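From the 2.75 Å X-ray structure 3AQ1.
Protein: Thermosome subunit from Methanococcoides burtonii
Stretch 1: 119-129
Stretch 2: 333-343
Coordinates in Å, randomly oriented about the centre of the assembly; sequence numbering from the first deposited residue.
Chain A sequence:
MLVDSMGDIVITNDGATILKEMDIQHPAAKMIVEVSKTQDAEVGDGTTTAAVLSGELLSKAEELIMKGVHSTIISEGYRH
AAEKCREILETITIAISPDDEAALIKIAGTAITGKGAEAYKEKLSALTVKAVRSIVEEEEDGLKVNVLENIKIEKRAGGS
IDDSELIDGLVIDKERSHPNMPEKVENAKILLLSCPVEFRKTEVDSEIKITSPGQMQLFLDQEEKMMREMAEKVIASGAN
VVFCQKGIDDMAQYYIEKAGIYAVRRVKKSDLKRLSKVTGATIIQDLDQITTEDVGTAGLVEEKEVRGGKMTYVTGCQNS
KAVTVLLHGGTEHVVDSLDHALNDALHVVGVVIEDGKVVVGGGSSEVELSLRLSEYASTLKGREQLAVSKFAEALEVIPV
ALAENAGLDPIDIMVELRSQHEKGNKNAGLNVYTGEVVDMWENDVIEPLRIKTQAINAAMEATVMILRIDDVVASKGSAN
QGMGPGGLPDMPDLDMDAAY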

ATOM      1  N   ALA A 119      13.757   2.360  18.457  1.00 51.99           N
ATOM      2  CA  ALA A 119      13.504   3.484  19.319  1.00 52.94           C
ATOM      3  C   ALA A 119      12.173   4.113  18.881  1.00 55.42           C
ATOM      4  O   ALA A 119      11.560   4.889  19.622  1.00 58.35           O
ATOM      5  CB  ALA A 119      14.622   4.463  19.182  1.00 48.65           C
ATOM      6  N   TYR A 120      11.738   3.725  17.681  1.00 45.86           N
ATOM      7  CA  TYR A 120      10.587   4.297  17.005  1.00 46.39           C
ATOM      8  C   TYR A 120       9.490   3.272  16.686  1.00 46.47           C
ATOM      9  O   TYR A 120       8.407   3.636  16.244  1.00 49.77           O
ATOM     10  CB  TYR A 120      11.035   4.941  15.689  1.00 45.99           C
ATOM     11  CG  TYR A 120      12.035   6.056  15.831  1.00 53.00           C
ATOM     12  CD1 TYR A 120      11.658   7.286  16.364  1.00 54.57           C
ATOM     13  CD2 TYR A 120      13.354   5.896  15.408  1.00 51.22           C
ATOM     14  CE1 TYR A 120      12.569   8.326  16.497  1.00 57.70           C
ATOM     15  CE2 TYR A 120      14.281   6.935  15.533  1.00 52.20           C
ATOM     16  CZ  TYR A 120      13.878   8.148  16.080  1.00 63.71           C
ATOM     17  OH  TYR A 120      14.777   9.190  16.212  1.00 70.59           O
ATOM     18  N   LYS A 121       9.767   1.994  16.894  1.00 55.77           N
ATOM     19  CA  LYS A 121       8.875   0.936  16.412  1.00 51.76           C
ATOM     20  C   LYS A 121       7.450   0.996  16.998  1.00 54.03           C
ATOM     21  O   LYS A 121       6.465   0.961  16.265  1.00 54.68           O
ATOM     22  CB  LYS A 121       9.538  -0.434  16.620  1.00 46.77           C
ATOM     23  CG  LYS A 121       8.671  -1.632  16.313  1.00 54.36           C
ATOM     24  CD  LYS A 121       9.479  -2.666  15.554  1.00 66.28           C
ATOM     25  CE  LYS A 121       8.874  -4.047  15.666  1.00 70.28           C
ATOM     26  NZ  LYS A 121       9.527  -4.986  14.703  1.00 74.42           N
ATOM     27  N   GLU A 122       7.333   1.107  18.314  1.00 55.35           N
ATOM     28  CA  GLU A 122       6.014   1.197  18.935  1.00 51.15           C
ATOM     29  C   GLU A 122       5.203   2.392  18.433  1.00 53.28           C
ATOM     30  O   GLU A 122       4.063   2.236  18.004  1.00 57.14           O
ATOM     31  CB  GLU A 122       6.133   1.262  20.460  1.00 52.19           C
ATOM     32  CG  GLU A 122       6.777   0.040  21.103  1.00 61.70           C
ATOM     33  CD  GLU A 122       8.305   0.019  21.003  1.00 77.69           C
ATOM     34  OE1 GLU A 122       8.932   1.080  20.766  1.00 81.85           O
ATOM     35  OE2 GLU A 122       8.880  -1.076  21.180  1.00 86.10           O
ATOM     36  N   LYS A 123       5.797   3.581  18.499  1.00 49.20           N
ATOM     37  CA  LYS A 123       5.097   4.824  18.172  1.00 43.29           C
ATOM     38  C   LYS A 123       4.758   4.964  16.692  1.00 50.32           C
ATOM     39  O   LYS A 123       3.689   5.461  16.345  1.00 49.64           O
ATOM     40  CB  LYS A 123       5.883   6.055  18.646  1.00 37.62           C
ATOM     41  CG  LYS A 123       5.870   6.294  20.161  1.00 41.78           C
ATOM     42  CD  LYS A 123       6.972   7.282  20.564  1.00 55.03           C
ATOM     43  CE  LYS A 123       7.138   7.430  22.080  1.00 58.51           C
ATOM     44  NZ  LYS A 123       8.353   8.243  22.408  1.00 56.68           N
ATOM     45  N   LEU A 124       5.659   4.539  15.815  1.00 48.38           N
ATOM     46  CA  LEU A 124       5.362   4.610  14.392  1.00 46.74           C
ATOM     47  C   LEU A 124       4.260   3.615  14.001  1.00 47.59           C
ATOM     48  O   LEU A 124       3.494   3.849  13.069  1.00 50.82           O
ATOM     49  CB  LEU A 124       6.615   4.387  13.554  1.00 38.65           C
ATOM     50  CG  LEU A 124       6.448   4.864  12.117  1.00 37.86           C
ATOM     51  CD1 LEU A 124       6.196   6.379  12.080  1.00 31.66           C
ATOM     52  CD2 LEU A 124       7.653   4.497  11.299  1.00 35.85           C
ATOM     53  N   SER A 125       4.173   2.513  14.729  1.00 38.69           N
ATOM     54  CA  SER A 125       3.135   1.523  14.480  1.00 47.94           C
ATOM     55  C   SER A 125       1.756   2.079  14.826  1.00 47.48           C
ATOM     56  O   SER A 125       0.797   1.936  14.068  1.00 47.04           O
ATOM     57  CB  SER A 125       3.413   0.254  15.289  1.00 49.62           C
ATOM     58  OG  SER A 125       4.588  -0.373  14.829  1.00 49.70           O
ATOM     59  N   ALA A 126       1.679   2.708  15.990  1.00 37.39           N
ATOM     60  CA  ALA A 126       0.476   3.379  16.437  1.00 42.90           C
ATOM     61  C   ALA A 126       0.022   4.417  15.420  1.00 38.35           C
ATOM     62  O   ALA A 126      -1.156   4.525  15.101  1.00 44.01           O
ATOM     63  CB  ALA A 126       0.723   4.033  17.777  1.00 21.22           C
ATOM     64  N   LEU A 127       0.974   5.185  14.921  1.00 42.63           N
ATOM     65  CA  LEU A 127       0.671   6.248  13.988  1.00 44.69           C
ATOM     66  C   LEU A 127       0.148   5.646  12.686  1.00 42.34           C
ATOM     67  O   LEU A 127      -0.858   6.109  12.153  1.00 39.03           O
ATOM     68  CB  LEU A 127       1.918   7.107  13.753  1.00 34.16           C
ATOM     69  CG  LEU A 127       1.785   8.317  12.849  1.00 36.26           C
ATOM     70  CD1 LEU A 127       0.561   9.093  13.266  1.00 34.65           C
ATOM     71  CD2 LEU A 127       3.033   9.166  12.947  1.00 40.50           C
ATOM     72  N   THR A 128       0.825   4.611  12.186  1.00 33.03           N
ATOM     73  CA  THR A 128       0.365   3.909  10.995  1.00 38.07           C
ATOM     74  C   THR A 128      -1.089   3.449  11.104  1.00 45.87           C
ATOM     75  O   THR A 128      -1.891   3.660  10.196  1.00 48.00           O
ATOM     76  CB  THR A 128       1.180   2.655  10.724  1.00 34.57           C
ATOM     77  OG1 THR A 128       2.547   3.006  10.510  1.00 45.67           O
ATOM     78  CG2 THR A 128       0.644   1.981   9.491  1.00 30.16           C
ATOM     79  N   VAL A 129      -1.414   2.805  12.221  1.00 43.44           N
ATOM     80  CA  VAL A 129      -2.718   2.191  12.412  1.00 39.31           C
ATOM     81  C   VAL A 129      -3.836   3.242  12.527  1.00 46.54           C
ATOM     82  O   VAL A 129      -4.934   3.073  11.994  1.00 46.71           O
ATOM     83  CB  VAL A 129      -2.688   1.212  13.621  1.00 39.02           C
ATOM     84  CG1 VAL A 129      -4.084   0.779  14.034  1.00 40.82           C
ATOM     85  CG2 VAL A 129      -1.852  -0.009  13.284  1.00 44.78           C
TER
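Stretch 2 (333-343) HVVDSLDHALN

Stretch 2 is helical through Val334 to Asn343, and the helix continues into the following residues. It packs against the helix of stretch 1, which starts at Lys121 and runs on past Val129, with Tyr120 at the N-cap position just before it. The two helix axes approach to 10.4 Å. Their N-to-C directions differ by 52°, with a signed crossing angle of -52°, so the helices run in broadly the same sense but splay. The two segments are far apart in sequence, and the fold brings them together. Together they bury 370 Å² of surface. No hydrogen bond crosses between them, and the contact is mainly apolar.

His333 does not reach stretch 1 and is poorly ordered. Val334 is the first residue to touch. Its CA-to-CB bond points toward stretch 1, and chi1 is t. Val334 CG1 lies 3.2 Å from Tyr120 OH and 3.6 Å from Tyr120 CZ. The methyl group approaches the Tyr120 ring obliquely. Tyr120, with chi1 in m, thus extends the contact beyond the start of its own helix.

Val335, Asp336 and Ser337 make no contact with stretch 1. Ser337 OG gives a weak hydrogen bond to His333 O at 3.5 Å, within its own stretch.

Leu338 comes one helical turn after Val334 and again points toward stretch 1. Its backbone N donates to Val334 O at 3.0 Å, the regular bond of the helix. Chi1 is m and chi2 is t. Leu338 CD2 sits over one face of the Tyr120 ring, 3.9 Å from Tyr120 CG. The same methyl is 4.0 Å from Leu124 CD2. Leu338 therefore touches both Tyr120 and Leu124, which are themselves one turn apart on stretch 1.

Asp339 points away. His340 is out of reach and exposed. Its ND1 donates a hydrogen bond to Asp336 O at 2.8 Å, so this ring is engaged with its own helix.

Ala341 points toward stretch 1. Its side chain is a single methyl, and Ala341 CB lies 3.6 Å from Leu124 CD2. Leu124 is buried, with chi1 in t and chi2 in p, and the same CD2 atom reaches the backbone of the next residue: Leu124 CD2 is 3.8 Å from Leu342 N. That nitrogen already donates a hydrogen bond within its helix, to Leu338 O at 2.7 Å.

The CA-to-CB bond of Leu342 points sideways to stretch 1, but the end of its side chain comes nearer. Leu342 CB is 4.3 Å from Leu124 CD1. Leu342 CD1 is 3.4 Å from Thr128 OG1. This last contact is not a hydrogen bond, since a methyl carbon faces the hydroxyl oxygen. Thr128 OG1 instead donates to Leu124 O at 2.9 Å, inside stretch 1. The closest CA pair is Thr128 CA and Leu342 CA, 6.4 Å apart. Asn343 points away and makes no contact.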

ATOM      1  N   HIS A 333      17.278  14.136   9.337  1.00 85.81           N
ATOM      2  CA  HIS A 333      17.544  12.798   8.809  1.00 85.10           C
ATOM      3  C   HIS A 333      16.683  11.689   9.433  1.00 68.17           C
ATOM      4  O   HIS A 333      16.360  10.705   8.766  1.00 60.65           O
ATOM      5  CB  HIS A 333      19.041  12.444   8.832  1.00 95.86           C
ATOM      6  CG  HIS A 333      19.381  11.240   8.004  1.00105.23           C
ATOM      7  ND1 HIS A 333      19.476  11.285   6.629  1.00109.37           N
ATOM      8  CD2 HIS A 333      19.619   9.952   8.354  1.00106.49           C
ATOM      9  CE1 HIS A 333      19.771  10.083   6.168  1.00110.28           C
ATOM     10  NE2 HIS A 333      19.862   9.255   7.194  1.00108.75           N
ATOM     11  N   VAL A 334      16.324  11.848  10.705  1.00 63.06           N
ATOM     12  CA  VAL A 334      15.389  10.935  11.361  1.00 68.74           C
ATOM     13  C   VAL A 334      14.082  10.888  10.571  1.00 59.33           C
ATOM     14  O   VAL A 334      13.540   9.832  10.243  1.00 59.17           O
ATOM     15  CB  VAL A 334      15.069  11.419  12.797  1.00 78.59           C
ATOM     16  CG1 VAL A 334      13.944  10.602  13.418  1.00 71.62           C
ATOM     17  CG2 VAL A 334      16.310  11.371  13.662  1.00 85.41           C
ATOM     18  N   VAL A 335      13.586  12.060  10.247  1.00 52.82           N
ATOM     19  CA  VAL A 335      12.300  12.165   9.604  1.00 55.68           C
ATOM     20  C   VAL A 335      12.286  11.607   8.178  1.00 63.11           C
ATOM     21  O   VAL A 335      11.236  11.177   7.702  1.00 68.70           O
ATOM     22  CB  VAL A 335      11.816  13.612   9.659  1.00 54.86           C
ATOM     23  CG1 VAL A 335      11.578  14.152   8.270  1.00 58.71           C
ATOM     24  CG2 VAL A 335      10.600  13.706  10.547  1.00 49.04           C
ATOM     25  N   ASP A 336      13.432  11.593   7.495  1.00 61.27           N
ATOM     26  CA  ASP A 336      13.493  10.951   6.179  1.00 58.86           C
ATOM     27  C   ASP A 336      13.226   9.451   6.293  1.00 62.46           C
ATOM     28  O   ASP A 336      12.438   8.896   5.523  1.00 67.33           O
ATOM     29  CB  ASP A 336      14.832  11.193   5.481  1.00 56.50           C
ATOM     30  CG  ASP A 336      15.008  12.627   5.030  1.00 75.15           C
ATOM     31  OD1 ASP A 336      13.995  13.311   4.764  1.00 80.25           O
ATOM     32  OD2 ASP A 336      16.171  13.075   4.939  1.00 86.14           O
ATOM     33  N   SER A 337      13.872   8.812   7.266  1.00 45.81           N
ATOM     34  CA  SER A 337      13.730   7.381   7.504  1.00 48.60           C
ATOM     35  C   SER A 337      12.345   7.008   7.999  1.00 47.76           C
ATOM     36  O   SER A 337      11.774   5.999   7.579  1.00 53.77           O
ATOM     37  CB  SER A 337      14.766   6.903   8.528  1.00 58.42           C
ATOM     38  OG  SER A 337      16.061   7.302   8.143  1.00 72.66           O
ATOM     39  N   LEU A 338      11.819   7.802   8.923  1.00 40.38           N
ATOM     40  CA  LEU A 338      10.455   7.586   9.386  1.00 43.83           C
ATOM     41  C   LEU A 338       9.483   7.612   8.202  1.00 49.91           C
ATOM     42  O   LEU A 338       8.655   6.714   8.062  1.00 49.91           O
ATOM     43  CB  LEU A 338      10.063   8.617  10.445  1.00 41.84           C
ATOM     44  CG  LEU A 338      10.808   8.446  11.770  1.00 44.71           C
ATOM     45  CD1 LEU A 338      10.385   9.494  12.802  1.00 44.81           C
ATOM     46  CD2 LEU A 338      10.617   7.033  12.308  1.00 35.06           C
ATOM     47  N   ASP A 339       9.607   8.615   7.332  1.00 47.61           N
ATOM     48  CA  ASP A 339       8.758   8.662   6.153  1.00 53.07           C
ATOM     49  C   ASP A 339       8.828   7.373   5.340  1.00 50.94           C
ATOM     50  O   ASP A 339       7.790   6.801   5.009  1.00 53.53           O
ATOM     51  CB  ASP A 339       9.059   9.870   5.270  1.00 59.67           C
ATOM     52  CG  ASP A 339       8.289   9.836   3.960  1.00 64.53           C
ATOM     53  OD1 ASP A 339       7.214  10.459   3.886  1.00 70.89           O
ATOM     54  OD2 ASP A 339       8.747   9.173   3.002  1.00 71.65           O
ATOM     55  N   HIS A 340      10.029   6.909   5.010  1.00 52.72           N
ATOM     56  CA  HIS A 340      10.153   5.659   4.248  1.00 51.47           C
ATOM     57  C   HIS A 340       9.488   4.526   5.024  1.00 49.34           C
ATOM     58  O   HIS A 340       8.664   3.778   4.485  1.00 46.32           O
ATOM     59  CB  HIS A 340      11.610   5.330   3.913  1.00 62.46           C
ATOM     60  CG  HIS A 340      12.214   6.234   2.878  1.00101.06           C
ATOM     61  ND1 HIS A 340      12.486   7.566   3.115  1.00112.34           N
ATOM     62  CD2 HIS A 340      12.605   5.995   1.602  1.00113.88           C
ATOM     63  CE1 HIS A 340      13.014   8.108   2.032  1.00114.94           C
ATOM     64  NE2 HIS A 340      13.098   7.175   1.100  1.00117.83           N
ATOM     65  N   ALA A 341       9.806   4.433   6.308  1.00 38.52           N
ATOM     66  CA  ALA A 341       9.228   3.386   7.124  1.00 45.58           C
ATOM     67  C   ALA A 341       7.684   3.439   7.103  1.00 52.74           C
ATOM     68  O   ALA A 341       7.029   2.475   6.687  1.00 51.94           O
ATOM     69  CB  ALA A 341       9.778   3.456   8.533  1.00 41.78           C
ATOM     70  N   LEU A 342       7.119   4.568   7.531  1.00 45.18           N
ATOM     71  CA  LEU A 342       5.667   4.792   7.506  1.00 45.12           C
ATOM     72  C   LEU A 342       5.019   4.414   6.172  1.00 47.24           C
ATOM     73  O   LEU A 342       3.993   3.735   6.150  1.00 44.61           O
ATOM     74  CB  LEU A 342       5.344   6.254   7.850  1.00 44.66           C
ATOM     75  CG  LEU A 342       3.905   6.751   7.972  1.00 41.21           C
ATOM     76  CD1 LEU A 342       3.120   6.004   9.033  1.00 34.62           C
ATOM     77  CD2 LEU A 342       3.980   8.199   8.314  1.00 50.71           C
ATOM     78  N   ASN A 343       5.612   4.849   5.062  1.00 46.47           N
ATOM     79  CA  ASN A 343       5.073   4.487   3.758  1.00 47.62           C
ATOM     80  C   ASN A 343       4.912   2.978   3.628  1.00 49.48           C
ATOM     81  O   ASN A 343       3.881   2.507   3.194  1.00 52.33           O
ATOM     82  CB  ASN A 343       5.914   5.057   2.612  1.00 53.13           C
ATOM     83  CG  ASN A 343       5.207   6.178   1.881  1.00 74.55           C
ATOM     84  OD1 ASN A 343       4.065   6.020   1.441  1.00 81.60           O
ATOM     85  ND2 ASN A 343       5.878   7.323   1.748  1.00 80.10           N
TER